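Local coordinates for protein lysyl oxidase (Pichia pastoris, PDB 1W7C) that probably catalyses the copper- and topaquinone-dependent oxidative deamination of primary amines, including lysine side chains, at residues A[252-257]-A[464-469]; A[180-185]-A[622-627]; A[128-133]-A[185-190]; A[157-162]-A[207-212]; A[134-139]-A[387-392]. All coordinates share one frame; numbering follows the deposited sequence. Where two conformers were deposited one is given.

Contact 1: A[252-257]-A[464-469]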
# COMPACT_ATOMS: atom_id res chain seq x y z
N THR A 252 16.73 11.66 -42.71
CA THR A 252 15.48 12.06 -42.09
C THR A 252 14.94 10.88 -41.30
O THR A 252 14.75 9.78 -41.84
CB THR A 252 14.48 12.50 -43.14
OG1 THR A 252 15.03 13.59 -43.90
CG2 THR A 252 13.23 13.09 -42.50
N LEU A 253 14.72 11.09 -40.01
CA LEU A 253 14.22 10.03 -39.17
C LEU A 253 12.73 9.78 -39.47
O LEU A 253 12.03 10.66 -39.97
CB LEU A 253 14.40 10.40 -37.71
CG LEU A 253 15.83 10.54 -37.22
CD1 LEU A 253 15.85 11.22 -35.88
CD2 LEU A 253 16.53 9.16 -37.15
N PRO A 254 12.26 8.57 -39.17
CA PRO A 254 10.85 8.22 -39.41
C PRO A 254 9.87 9.22 -38.80
O PRO A 254 10.00 9.65 -37.65
CB PRO A 254 10.72 6.84 -38.76
CG PRO A 254 12.10 6.25 -38.87
CD PRO A 254 13.01 7.42 -38.63
N LYS A 255 8.88 9.59 -39.60
CA LYS A 255 7.89 10.59 -39.24
C LYS A 255 6.69 9.95 -38.55
O LYS A 255 6.36 8.79 -38.79
CB LYS A 255 7.46 11.39 -40.48
CG LYS A 255 8.62 12.16 -41.12
CD LYS A 255 8.24 12.80 -42.46
CE LYS A 255 9.46 13.41 -43.13
NZ LYS A 255 9.17 13.78 -44.53
N ILE A 256 6.04 10.72 -37.69
CA ILE A 256 4.83 10.31 -37.02
C ILE A 256 3.73 10.08 -38.06
O ILE A 256 3.55 10.89 -38.96
CB ILE A 256 4.39 11.38 -36.01
CG1 ILE A 256 5.44 11.50 -34.89
CG2 ILE A 256 3.08 11.02 -35.39
CD1 ILE A 256 5.34 12.79 -34.07
N ASP A 257 2.99 8.98 -37.89
CA ASP A 257 1.79 8.74 -38.70
C ASP A 257 0.61 9.52 -38.10
O ASP A 257 -0.14 9.04 -37.25
CB ASP A 257 1.48 7.25 -38.77
CG ASP A 257 0.33 6.92 -39.70
OD1 ASP A 257 -0.34 7.84 -40.21
OD2 ASP A 257 0.05 5.75 -39.97
N ALA A 464 6.18 11.81 -23.12
CA ALA A 464 7.01 10.89 -23.86
C ALA A 464 8.08 11.66 -24.63
O ALA A 464 8.20 12.90 -24.54
CB ALA A 464 6.15 10.12 -24.79
N GLY A 465 8.95 10.92 -25.31
CA GLY A 465 9.93 11.52 -26.17
C GLY A 465 10.02 10.85 -27.53
O GLY A 465 9.55 9.75 -27.71
N TYR A 466 10.65 11.52 -28.49
CA TYR A 466 10.87 10.89 -29.78
C TYR A 466 11.88 9.72 -29.62
O TYR A 466 12.87 9.85 -28.91
CB TYR A 466 11.34 11.92 -30.83
CG TYR A 466 11.49 11.30 -32.19
CD1 TYR A 466 10.44 11.28 -33.08
CD2 TYR A 466 12.66 10.67 -32.56
CE1 TYR A 466 10.55 10.64 -34.32
CE2 TYR A 466 12.78 10.02 -33.78
CZ TYR A 466 11.72 10.01 -34.65
OH TYR A 466 11.83 9.35 -35.85
N TRP A 467 11.55 8.58 -30.21
CA TRP A 467 12.41 7.41 -30.17
C TRP A 467 13.43 7.43 -31.30
O TRP A 467 13.07 7.25 -32.47
CB TRP A 467 11.58 6.11 -30.27
CG TRP A 467 12.44 4.88 -30.33
CD1 TRP A 467 12.81 4.21 -31.45
CD2 TRP A 467 13.03 4.16 -29.23
NE1 TRP A 467 13.60 3.14 -31.12
CE2 TRP A 467 13.76 3.09 -29.77
CE3 TRP A 467 13.04 4.34 -27.84
CZ2 TRP A 467 14.47 2.17 -28.98
CZ3 TRP A 467 13.73 3.42 -27.06
CH2 TRP A 467 14.45 2.36 -27.64
N ASN A 468 14.68 7.68 -30.94
CA ASN A 468 15.79 7.56 -31.87
C ASN A 468 16.52 6.27 -31.55
O ASN A 468 17.10 6.15 -30.49
CB ASN A 468 16.72 8.76 -31.71
CG ASN A 468 17.86 8.75 -32.72
OD1 ASN A 468 18.40 7.70 -33.08
ND2 ASN A 468 18.23 9.93 -33.17
N PRO A 469 16.49 5.28 -32.44
CA PRO A 469 17.08 3.97 -32.11
C PRO A 469 18.56 4.06 -31.70
O PRO A 469 19.03 3.21 -30.97
CB PRO A 469 16.95 3.18 -33.41
CG PRO A 469 15.88 3.85 -34.20
CD PRO A 469 15.87 5.28 -33.78

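Contact 2: A[180-185]-A[622-627]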
# COMPACT_ATOMS: atom_id res chain seq x y z
N HIS A 180 19.60 29.85 -16.54
CA HIS A 180 20.35 31.07 -16.29
C HIS A 180 21.68 30.72 -15.65
O HIS A 180 21.77 29.93 -14.71
CB HIS A 180 19.57 32.03 -15.38
CG HIS A 180 20.35 33.25 -15.00
ND1 HIS A 180 20.68 34.23 -15.91
CD2 HIS A 180 20.95 33.61 -13.83
CE1 HIS A 180 21.41 35.16 -15.31
NE2 HIS A 180 21.59 34.81 -14.05
N ASP A 181 22.72 31.32 -16.20
CA ASP A 181 24.09 31.04 -15.76
C ASP A 181 24.59 32.28 -15.01
O ASP A 181 24.89 33.29 -15.64
CB ASP A 181 25.00 30.74 -16.95
CG ASP A 181 26.37 30.36 -16.55
OD1 ASP A 181 26.79 30.59 -15.40
OD2 ASP A 181 27.16 29.87 -17.38
N PRO A 182 24.67 32.24 -13.68
CA PRO A 182 25.12 33.43 -12.94
C PRO A 182 26.54 33.86 -13.26
O PRO A 182 26.89 35.02 -13.04
CB PRO A 182 25.01 33.02 -11.46
CG PRO A 182 24.23 31.76 -11.42
CD PRO A 182 24.29 31.14 -12.77
N ALA A 183 27.37 32.95 -13.76
CA ALA A 183 28.73 33.30 -14.06
C ALA A 183 28.86 34.21 -15.28
O ALA A 183 29.75 35.06 -15.31
CB ALA A 183 29.61 32.06 -14.20
N THR A 184 28.01 34.02 -16.27
CA THR A 184 28.04 34.83 -17.49
C THR A 184 26.90 35.84 -17.62
O THR A 184 26.97 36.75 -18.44
CB THR A 184 28.01 33.93 -18.73
OG1 THR A 184 26.76 33.24 -18.79
CG2 THR A 184 29.06 32.80 -18.65
N GLY A 185 25.84 35.66 -16.83
CA GLY A 185 24.61 36.43 -16.96
C GLY A 185 23.62 35.97 -18.01
O GLY A 185 22.52 36.49 -18.09
N ALA A 622 15.46 29.91 -10.51
CA ALA A 622 16.55 30.48 -9.72
C ALA A 622 17.48 29.36 -9.28
O ALA A 622 17.44 28.86 -8.15
CB ALA A 622 15.98 31.26 -8.52
N LEU A 623 18.30 28.90 -10.23
CA LEU A 623 18.91 27.59 -10.13
C LEU A 623 19.93 27.48 -8.99
O LEU A 623 20.06 26.42 -8.39
CB LEU A 623 19.59 27.22 -11.45
CG LEU A 623 18.71 27.12 -12.70
CD1 LEU A 623 19.56 26.82 -13.94
CD2 LEU A 623 17.57 26.08 -12.53
N TYR A 624 20.66 28.56 -8.72
CA TYR A 624 21.75 28.57 -7.76
C TYR A 624 21.42 29.34 -6.47
O TYR A 624 21.96 29.03 -5.40
CB TYR A 624 23.06 29.07 -8.42
CG TYR A 624 23.48 28.13 -9.51
CD1 TYR A 624 23.10 28.35 -10.83
CD2 TYR A 624 24.17 26.97 -9.22
CE1 TYR A 624 23.41 27.45 -11.84
CE2 TYR A 624 24.51 26.06 -10.22
CZ TYR A 624 24.13 26.30 -11.53
OH TYR A 624 24.43 25.39 -12.52
N ASP A 625 20.55 30.34 -6.58
CA ASP A 625 20.16 31.20 -5.46
C ASP A 625 18.64 31.30 -5.31
O ASP A 625 18.08 32.40 -5.34
CB ASP A 625 20.78 32.60 -5.63
CG ASP A 625 20.59 33.47 -4.42
OD1 ASP A 625 20.61 34.71 -4.57
OD2 ASP A 625 20.43 33.00 -3.28
N PRO A 626 17.96 30.16 -5.14
CA PRO A 626 16.50 30.20 -4.99
C PRO A 626 16.06 30.89 -3.71
O PRO A 626 16.81 30.90 -2.73
CB PRO A 626 16.13 28.72 -4.95
CG PRO A 626 17.33 28.07 -4.36
CD PRO A 626 18.49 28.79 -5.05
N PRO A 627 14.87 31.47 -3.73
CA PRO A 627 14.28 32.02 -2.51
C PRO A 627 14.39 31.09 -1.32
O PRO A 627 14.82 31.56 -0.25
CB PRO A 627 12.85 32.34 -2.93
CG PRO A 627 12.97 32.68 -4.37
CD PRO A 627 14.01 31.70 -4.91
O HOH W 1 19.98 30.37 -12.39

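Contact 3: A[128-133]-A[185-190]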
# COMPACT_ATOMS: atom_id res chain seq x y z
N PRO A 128 15.34 38.52 -9.20
CA PRO A 128 15.76 39.18 -10.45
C PRO A 128 15.02 38.67 -11.68
O PRO A 128 14.70 37.48 -11.79
CB PRO A 128 17.24 38.81 -10.54
CG PRO A 128 17.66 38.57 -9.15
CD PRO A 128 16.48 37.89 -8.50
N PHE A 129 14.82 39.56 -12.65
CA PHE A 129 14.18 39.22 -13.90
C PHE A 129 14.74 37.93 -14.53
O PHE A 129 13.98 37.09 -14.99
CB PHE A 129 14.33 40.37 -14.90
CG PHE A 129 13.67 40.09 -16.23
CD1 PHE A 129 12.31 40.31 -16.40
CD2 PHE A 129 14.42 39.60 -17.30
CE1 PHE A 129 11.71 40.05 -17.59
CE2 PHE A 129 13.81 39.35 -18.51
CZ PHE A 129 12.46 39.57 -18.65
N GLU A 130 16.07 37.82 -14.61
CA GLU A 130 16.67 36.67 -15.29
C GLU A 130 16.21 35.32 -14.74
O GLU A 130 16.13 34.38 -15.52
CB GLU A 130 18.19 36.71 -15.29
CG GLU A 130 18.81 37.82 -16.15
CD GLU A 130 18.23 37.91 -17.57
OE1 GLU A 130 17.95 39.03 -18.02
OE2 GLU A 130 18.12 36.87 -18.25
N VAL A 131 15.93 35.25 -13.44
CA VAL A 131 15.50 34.02 -12.78
C VAL A 131 14.03 34.13 -12.34
O VAL A 131 13.56 33.46 -11.43
CB VAL A 131 16.42 33.65 -11.58
CG1 VAL A 131 17.81 33.30 -12.05
CG2 VAL A 131 16.46 34.73 -10.53
N GLY A 132 13.30 34.97 -13.04
CA GLY A 132 11.96 35.32 -12.68
C GLY A 132 10.94 34.19 -12.88
O GLY A 132 11.23 33.12 -13.43
N HIS A 133 9.73 34.43 -12.41
CA HIS A 133 8.62 33.52 -12.63
C HIS A 133 8.27 33.50 -14.12
O HIS A 133 8.25 34.55 -14.80
CB HIS A 133 7.41 33.98 -11.83
CG HIS A 133 6.25 33.06 -11.91
ND1 HIS A 133 6.31 31.75 -11.50
CD2 HIS A 133 5.00 33.23 -12.41
CE1 HIS A 133 5.14 31.17 -11.71
NE2 HIS A 133 4.35 32.04 -12.30
N GLY A 185 25.84 35.66 -16.83
CA GLY A 185 24.61 36.43 -16.96
C GLY A 185 23.62 35.97 -18.01
O GLY A 185 22.52 36.49 -18.09
N ALA A 186 24.02 35.03 -18.85
CA ALA A 186 23.16 34.52 -19.92
C ALA A 186 22.03 33.64 -19.42
O ALA A 186 22.21 32.85 -18.50
CB ALA A 186 24.00 33.75 -20.94
N THR A 187 20.89 33.74 -20.09
CA THR A 187 19.75 32.88 -19.88
C THR A 187 19.39 32.25 -21.20
O THR A 187 19.07 32.95 -22.16
CB THR A 187 18.57 33.69 -19.33
OG1 THR A 187 19.00 34.36 -18.13
CG2 THR A 187 17.34 32.79 -19.00
N VAL A 188 19.45 30.92 -21.22
CA VAL A 188 19.09 30.15 -22.40
C VAL A 188 17.96 29.17 -22.08
O VAL A 188 17.58 28.98 -20.93
CB VAL A 188 20.31 29.43 -23.01
CG1 VAL A 188 21.41 30.42 -23.28
CG2 VAL A 188 20.80 28.32 -22.07
N ASP A 189 17.43 28.58 -23.13
CA ASP A 189 16.33 27.64 -22.97
C ASP A 189 16.27 26.75 -24.21
O ASP A 189 16.60 27.19 -25.31
CB ASP A 189 15.02 28.45 -22.77
CG ASP A 189 13.88 27.67 -22.16
OD1 ASP A 189 14.07 26.49 -21.72
OD2 ASP A 189 12.74 28.19 -22.03
N TYR A 190 15.90 25.50 -24.00
CA TYR A 190 15.71 24.56 -25.08
C TYR A 190 14.21 24.45 -25.37
O TYR A 190 13.38 24.91 -24.61
CB TYR A 190 16.29 23.20 -24.71
CG TYR A 190 17.82 23.17 -24.70
CD1 TYR A 190 18.53 23.55 -23.57
CD2 TYR A 190 18.55 22.78 -25.81
CE1 TYR A 190 19.90 23.52 -23.55
CE2 TYR A 190 19.95 22.73 -25.80
CZ TYR A 190 20.61 23.09 -24.66
OH TYR A 190 21.99 23.03 -24.66

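Contact 4: A[157-162]-A[207-212]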
# COMPACT_ATOMS: atom_id res chain seq x y z
N ASP A 157 9.70 25.51 -44.34
CA ASP A 157 10.13 24.44 -45.23
C ASP A 157 10.92 23.35 -44.49
O ASP A 157 10.68 22.17 -44.69
CB ASP A 157 10.95 25.00 -46.41
CG ASP A 157 10.96 24.07 -47.61
OD1 ASP A 157 12.00 23.42 -47.86
OD2 ASP A 157 9.97 23.92 -48.35
N VAL A 158 11.84 23.76 -43.62
CA VAL A 158 12.62 22.84 -42.79
C VAL A 158 11.69 21.98 -41.92
O VAL A 158 11.79 20.75 -41.90
CB VAL A 158 13.60 23.59 -41.85
CG1 VAL A 158 14.19 22.66 -40.79
CG2 VAL A 158 14.73 24.23 -42.67
N LEU A 159 10.78 22.64 -41.22
CA LEU A 159 9.89 21.92 -40.32
C LEU A 159 8.99 20.93 -41.07
O LEU A 159 8.86 19.79 -40.64
CB LEU A 159 9.06 22.89 -39.50
CG LEU A 159 9.81 23.73 -38.46
CD1 LEU A 159 8.88 24.84 -37.95
CD2 LEU A 159 10.32 22.86 -37.30
N GLU A 160 8.37 21.34 -42.17
CA GLU A 160 7.50 20.44 -42.93
C GLU A 160 8.30 19.28 -43.52
O GLU A 160 7.85 18.15 -43.51
CB GLU A 160 6.73 21.17 -44.03
CG GLU A 160 5.73 20.27 -44.74
CD GLU A 160 4.68 21.01 -45.52
OE1 GLU A 160 4.95 22.14 -45.97
OE2 GLU A 160 3.57 20.45 -45.70
N GLY A 161 9.48 19.58 -44.04
CA GLY A 161 10.35 18.56 -44.59
C GLY A 161 10.75 17.49 -43.59
O GLY A 161 10.75 16.31 -43.93
N LEU A 162 11.12 17.89 -42.38
CA LEU A 162 11.58 16.94 -41.37
C LEU A 162 10.43 16.20 -40.69
O LEU A 162 10.54 15.02 -40.40
CB LEU A 162 12.42 17.65 -40.30
CG LEU A 162 13.75 18.24 -40.81
CD1 LEU A 162 14.47 19.00 -39.69
CD2 LEU A 162 14.67 17.18 -41.39
N THR A 207 8.07 15.42 -31.93
CA THR A 207 8.65 15.28 -33.29
C THR A 207 10.13 14.96 -33.37
O THR A 207 10.60 14.59 -34.44
CB THR A 207 8.44 16.58 -34.07
OG1 THR A 207 9.14 17.66 -33.44
CG2 THR A 207 6.96 16.97 -34.10
N GLY A 208 10.87 15.15 -32.29
CA GLY A 208 12.32 15.03 -32.33
C GLY A 208 13.02 16.20 -32.97
O GLY A 208 14.22 16.14 -33.24
N PHE A 209 12.28 17.30 -33.21
CA PHE A 209 12.92 18.54 -33.64
C PHE A 209 13.14 19.43 -32.43
O PHE A 209 12.20 19.74 -31.72
CB PHE A 209 12.07 19.27 -34.66
CG PHE A 209 12.74 20.48 -35.21
CD1 PHE A 209 13.66 20.35 -36.22
CD2 PHE A 209 12.53 21.73 -34.65
CE1 PHE A 209 14.30 21.45 -36.70
CE2 PHE A 209 13.20 22.84 -35.14
CZ PHE A 209 14.08 22.69 -36.16
N PHE A 210 14.38 19.83 -32.19
CA PHE A 210 14.75 20.61 -31.01
C PHE A 210 15.45 21.92 -31.39
O PHE A 210 15.96 22.08 -32.50
CB PHE A 210 15.69 19.79 -30.11
CG PHE A 210 15.15 18.42 -29.77
CD1 PHE A 210 15.59 17.30 -30.46
CD2 PHE A 210 14.13 18.26 -28.83
CE1 PHE A 210 15.06 16.05 -30.18
CE2 PHE A 210 13.62 17.01 -28.53
CZ PHE A 210 14.06 15.91 -29.21
N PHE A 211 15.49 22.83 -30.44
CA PHE A 211 16.16 24.09 -30.61
C PHE A 211 16.59 24.66 -29.27
O PHE A 211 16.18 24.20 -28.22
CB PHE A 211 15.27 25.09 -31.39
CG PHE A 211 13.88 25.19 -30.86
CD1 PHE A 211 13.56 26.08 -29.83
CD2 PHE A 211 12.86 24.41 -31.39
CE1 PHE A 211 12.27 26.15 -29.32
CE2 PHE A 211 11.58 24.48 -30.90
CZ PHE A 211 11.27 25.36 -29.87
N LYS A 212 17.44 25.67 -29.36
CA LYS A 212 18.03 26.34 -28.21
C LYS A 212 18.11 27.81 -28.51
O LYS A 212 18.56 28.19 -29.59
CB LYS A 212 19.42 25.80 -27.89
CG LYS A 212 20.03 26.35 -26.60
CD LYS A 212 21.51 25.99 -26.49
CE LYS A 212 22.12 26.51 -25.22
NZ LYS A 212 23.59 26.28 -25.11

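Contact 5: A[134-139]-A[387-392]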
# COMPACT_ATOMS: atom_id res chain seq x y z
N LEU A 134 7.98 32.32 -14.62
CA LEU A 134 7.46 32.16 -15.97
C LEU A 134 5.99 32.56 -15.97
O LEU A 134 5.10 31.72 -15.88
CB LEU A 134 7.65 30.72 -16.45
CG LEU A 134 7.21 30.42 -17.88
CD1 LEU A 134 7.92 31.31 -18.91
CD2 LEU A 134 7.43 28.94 -18.21
N ASP A 135 5.78 33.86 -16.02
CA ASP A 135 4.48 34.44 -15.86
C ASP A 135 3.84 34.66 -17.22
O ASP A 135 4.42 34.33 -18.25
CB ASP A 135 4.48 35.70 -14.98
CG ASP A 135 5.10 36.89 -15.61
OD1 ASP A 135 5.01 37.96 -14.95
OD2 ASP A 135 5.77 36.85 -16.69
N ARG A 136 2.64 35.21 -17.23
CA ARG A 136 1.88 35.37 -18.48
C ARG A 136 2.66 36.23 -19.47
O ARG A 136 2.65 35.99 -20.67
CB ARG A 136 0.52 35.98 -18.23
CG ARG A 136 -0.43 35.02 -17.59
CD ARG A 136 -1.84 35.52 -17.46
NE ARG A 136 -2.66 34.48 -16.86
CZ ARG A 136 -3.87 34.65 -16.38
NH1 ARG A 136 -4.46 35.84 -16.45
NH2 ARG A 136 -4.51 33.62 -15.84
N ILE A 137 3.34 37.24 -18.94
CA ILE A 137 4.09 38.20 -19.77
C ILE A 137 5.32 37.54 -20.41
O ILE A 137 5.54 37.66 -21.62
CB ILE A 137 4.46 39.45 -18.92
CG1 ILE A 137 3.20 40.15 -18.36
CG2 ILE A 137 5.31 40.42 -19.75
CD1 ILE A 137 2.12 40.36 -19.36
N LYS A 138 6.09 36.80 -19.61
CA LYS A 138 7.25 36.11 -20.14
C LYS A 138 6.86 34.98 -21.09
O LYS A 138 7.53 34.77 -22.10
CB LYS A 138 8.15 35.58 -19.03
CG LYS A 138 9.46 35.00 -19.52
CD LYS A 138 10.53 35.01 -18.45
CE LYS A 138 11.24 36.35 -18.36
NZ LYS A 138 12.10 36.51 -17.13
N SER A 139 5.79 34.24 -20.77
CA SER A 139 5.29 33.18 -21.67
C SER A 139 4.92 33.75 -23.04
O SER A 139 5.24 33.17 -24.07
CB SER A 139 4.08 32.49 -21.05
OG SER A 139 4.54 31.73 -19.96
N PHE A 387 -6.38 34.12 -6.29
CA PHE A 387 -6.25 35.38 -7.04
C PHE A 387 -5.02 35.34 -7.91
O PHE A 387 -3.92 35.05 -7.42
CB PHE A 387 -6.17 36.59 -6.09
CG PHE A 387 -5.96 37.89 -6.81
CD1 PHE A 387 -4.69 38.38 -7.05
CD2 PHE A 387 -7.04 38.57 -7.34
CE1 PHE A 387 -4.51 39.56 -7.76
CE2 PHE A 387 -6.88 39.75 -8.03
CZ PHE A 387 -5.61 40.23 -8.25
N GLU A 388 -5.17 35.60 -9.19
CA GLU A 388 -3.99 35.74 -10.07
C GLU A 388 -4.27 36.78 -11.14
O GLU A 388 -5.32 36.78 -11.74
CB GLU A 388 -3.62 34.43 -10.77
CG GLU A 388 -3.42 33.26 -9.84
CD GLU A 388 -2.79 32.08 -10.53
OE1 GLU A 388 -1.52 32.05 -10.66
OE2 GLU A 388 -3.56 31.16 -10.92
N TYR A 389 -3.30 37.66 -11.37
CA TYR A 389 -3.31 38.55 -12.54
C TYR A 389 -4.66 39.23 -12.71
O TYR A 389 -5.36 39.06 -13.73
CB TYR A 389 -3.03 37.78 -13.82
CG TYR A 389 -1.76 36.98 -13.87
CD1 TYR A 389 -0.52 37.60 -14.06
CD2 TYR A 389 -1.80 35.60 -13.80
CE1 TYR A 389 0.63 36.84 -14.15
CE2 TYR A 389 -0.66 34.84 -13.89
CZ TYR A 389 0.55 35.46 -14.05
OH TYR A 389 1.68 34.69 -14.15
N ASP A 390 -5.03 39.96 -11.68
CA ASP A 390 -6.18 40.86 -11.71
C ASP A 390 -7.56 40.19 -11.54
O ASP A 390 -8.55 40.89 -11.52
CB ASP A 390 -6.17 41.72 -12.99
CG ASP A 390 -4.95 42.65 -13.08
OD1 ASP A 390 -4.60 43.06 -14.23
OD2 ASP A 390 -4.28 43.03 -12.08
N GLU A 391 -7.62 38.86 -11.38
CA GLU A 391 -8.88 38.16 -11.26
C GLU A 391 -8.96 37.25 -10.02
O GLU A 391 -8.01 36.55 -9.68
CB GLU A 391 -9.18 37.38 -12.54
CG GLU A 391 -9.34 38.30 -13.75
CD GLU A 391 -9.55 37.53 -15.03
OE1 GLU A 391 -8.61 36.82 -15.44
OE2 GLU A 391 -10.64 37.65 -15.62
N PHE A 392 -10.09 37.35 -9.32
CA PHE A 392 -10.44 36.44 -8.24
C PHE A 392 -11.16 35.25 -8.85
O PHE A 392 -12.13 35.42 -9.57
CB PHE A 392 -11.31 37.20 -7.23
CG PHE A 392 -11.68 36.40 -5.99
CD1 PHE A 392 -12.84 35.62 -5.95
CD2 PHE A 392 -10.92 36.49 -4.84
CE1 PHE A 392 -13.21 34.93 -4.79
CE2 PHE A 392 -11.26 35.79 -3.68
CZ PHE A 392 -12.42 35.02 -3.66
O HOH W 2 -6.43 36.06 -14.28

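Contact 1: A[252-257]-A[464-469]
Leu253 and Asn468 are the residues whose backbones come nearest here, their CA atoms 7.9 Å apart, a separation bridged by side chains and not by strand pairing. Residues 252-257 form an irregular connection that follows helix 238-246, whereas 464-469 include the short strand 465-466, an outer strand of a small three-stranded antiparallel sheet in the part of the sequence assigned to the copper amine oxidase enzyme domain. The contact thus joins a coil to the edge strand of a small sheet, and Tyr466 reaches across. Its CG stands anti to the backbone N (chi1 -176°), which directs the ring at the coil. The phenol OH donates to Pro254 O at 2.6 Å. That donor lies in the carbonyl plane and on a lone pair, at a C=O...OH angle of 133°, and Pro254 O in turn sits at the edge of the ring, in its plane. The hydroxyl is also flanked by carbon: Leu253 CB is 3.3 Å from Tyr466 OH, and Pro254 CD lies 3.6 Å from the same oxygen. Beyond it, Leu253 CD1 approaches the ring obliquely, 3.9 Å from Tyr466 CE2. A phenylalanine in place of Tyr466 would probably leave Pro254 O without its phenolic donor. The Asn468 amide belongs mainly to other partners, its OD1 accepting from Glu470 N and its ND2 bonding to Asn231 OD1. The CD1 methyl of Leu253 rests 3.8 Å from Asn468 ND2.

Contact 2: A[180-185]-A[622-627]
Pro182 lays the CG and CD corner of its ring against the CD1 side of the Tyr624 ring. Pro182 CD and Tyr624 CD1 are 3.6 Å apart, and Pro182 CG is equally near that carbon. The two side chains cross at about a right angle, with the proline approaching the aromatic ring obliquely. Tyr624 reaches this place with CG anti to its carbonyl carbon (chi1 -63°), and its CE1 edge also comes 4.1 Å from His180 O, which lies near the ring plane. Leu623 adds a van der Waals touch, its CD1 being 3.9 Å from His180 O, while its side chain continues onto Pro177 and Leu179 of strand 170-180. A water supplies the polar link: it donates to His180 O at 3.0 Å and accepts from Leu623 N at 3.1 Å. The proline is presented by the turn connecting strands 170-180 and 187-195, neighbours in a five-stranded antiparallel sheet. At its start Asp181 forms an Asx turn, OD1 accepting from Ala183 N at 2.9 Å, and Gly185 N bonds back to Asp181 O. The opposing loop, part of the copper amine oxidase enzyme domain, is tied nearby by a salt bridge from Asp625 to Lys124. The direct touches are van der Waals in character, and the polar link found between these two segments is a water bridge, joining the carbonyl of His180 to the N-H of Leu623.

Contact 3: A[128-133]-A[185-190]
Thr187 OG1 is gripped by two groups: it donates to Glu130 OE2 at 2.7 Å and is also hydrogen-bonded to His180 ND1. Since the hydroxyl proton is directed at the carboxylate, the geometry is consistent with the imidazole acting as donor. The carboxylate receives the hydroxyl on the anti lone pair of OE2, the one pointing away from OE1, while OE1 accepts from Gly217 N. In Glu130 a bend at chi2 (-49°) turns the carboxylate to the threonine, while Glu130 CB lies 3.8 Å from Thr187 OG1. Thr187 turns OG1 to the side anti to its carbonyl carbon (chi1 -56°), and its CG2 methyl faces Glu130 O at 4.0 Å. Glu130 itself sits in a short 3-10 turn after strand 126-128, closed by Val131 N to Pro128 O and Gly132 N to Phe129 O, each 3.0 Å. Thr187 lies near the start of strand 187-195, second in an antiparallel five-stranded sheet. The bond therefore connects the exit of one sheet to the strand of the next. Held at both oxygens, the carboxylate has little freedom to rotate, and its negative charge would probably polarise the hydroxyl and, through it, the histidine.

Contact 4: A[157-162]-A[207-212]
Leu159 places its CD2 methyl over one face of the Phe209 ring, 3.7 Å from the centroid and 18° off the normal, a CH-pi contact. The methyl stands slightly toward the rim, with Leu159 CD2 3.6 Å from Phe209 CE2. This branch gets there although the CB of Leu159 does not aim at the strand; the outer methyl completes the reach. Leu162 meets the CD1 side obliquely, its CD1 methyl 3.8 Å from Phe209 CD1. Val158 CG1 adds a looser touch at 4.3 Å from Phe209 CE1. These three residues project from one side of helix 153-163, which packs against a five-stranded antiparallel sheet through strand 209-214; the axes of the short helix and strand segments approach to 11.0 Å, their N-to-C directions 147° apart, nearer antiparallel than perpendicular. Phe209 sends its ring to the helix with CG anti to the backbone N (chi1 -175°), and Leu241 of helix 238-246 touches both Phe209 and Val158. Replacing Phe209 by alanine is likely to cost the CH-pi contact and open a gap next to the methyls of Leu159 and Leu162. Just before the ring the chain turns a corner at Gly208, where an ST turn forms: Phe209 N donates to Thr207 OG1 at 3.2 Å.

Contact 5: A[134-139]-A[387-392]
Arg136 N, in the first turn of helix 136-150, donates to Tyr389 OH at 3.3 Å, a bent bond with an angle of 140° at the hydrogen. The same phenol oxygen lies 3.1 Å from Asp135 CB, which approaches the ring at its edge. Asp135 is the N-cap: its OD2 accepts from Lys138 N at 2.9 Å, almost straight at 167°, and its OD1 is met by Tyr54 OH. The Arg136 chain, extended from CG to NE, runs across one face of the Tyr389 ring. Its CD makes a CH-pi contact 3.8 Å from the centroid, and the guanidinium lies nearly flat against the ring, the planes 19° apart, with Tyr389 CD2 3.3 Å above the guanidinium plane. The tyrosine occupies the second position of a type I' turn linking strands 380-388 and 391-405. At the far end Arg136 NH2 bonds to Tyr393 OH, and NH1 donates to a water at 2.9 Å that lies near Glu388 O and 2.6 Å from Glu391 OE1. Glu391 OE2 makes a salt bridge to Arg735. With NH1 and Glu391 OE1 4.4 Å apart, beyond a salt bridge, the water links the two groups, and their opposite charges probably still attract.

How the contacts relate
Contacts 2 and 3 share Gly185 and lie closest, their centres 8 Å apart; contacts 1 and 4, 12 Å apart, touch where Lys255 NZ bonds to Gly161 O. Contacts 1 and 5 are the most distant, about 35 Å between centres. Strands 187-195 and 209-214, neighbours in one five-stranded antiparallel sheet, carry parts of contacts 3 and 4, and the hairpin loop before 187-195 supplies contact 2. In sequence contact 4 is nested inside contact 5 and contact 1 inside contact 2, while contact 3 crosses contacts 2, 4 and 5. Contacts 1, 2 and 5 join earlier segments to the copper amine oxidase enzyme domain; contacts 3 and 4 tie those earlier parts together.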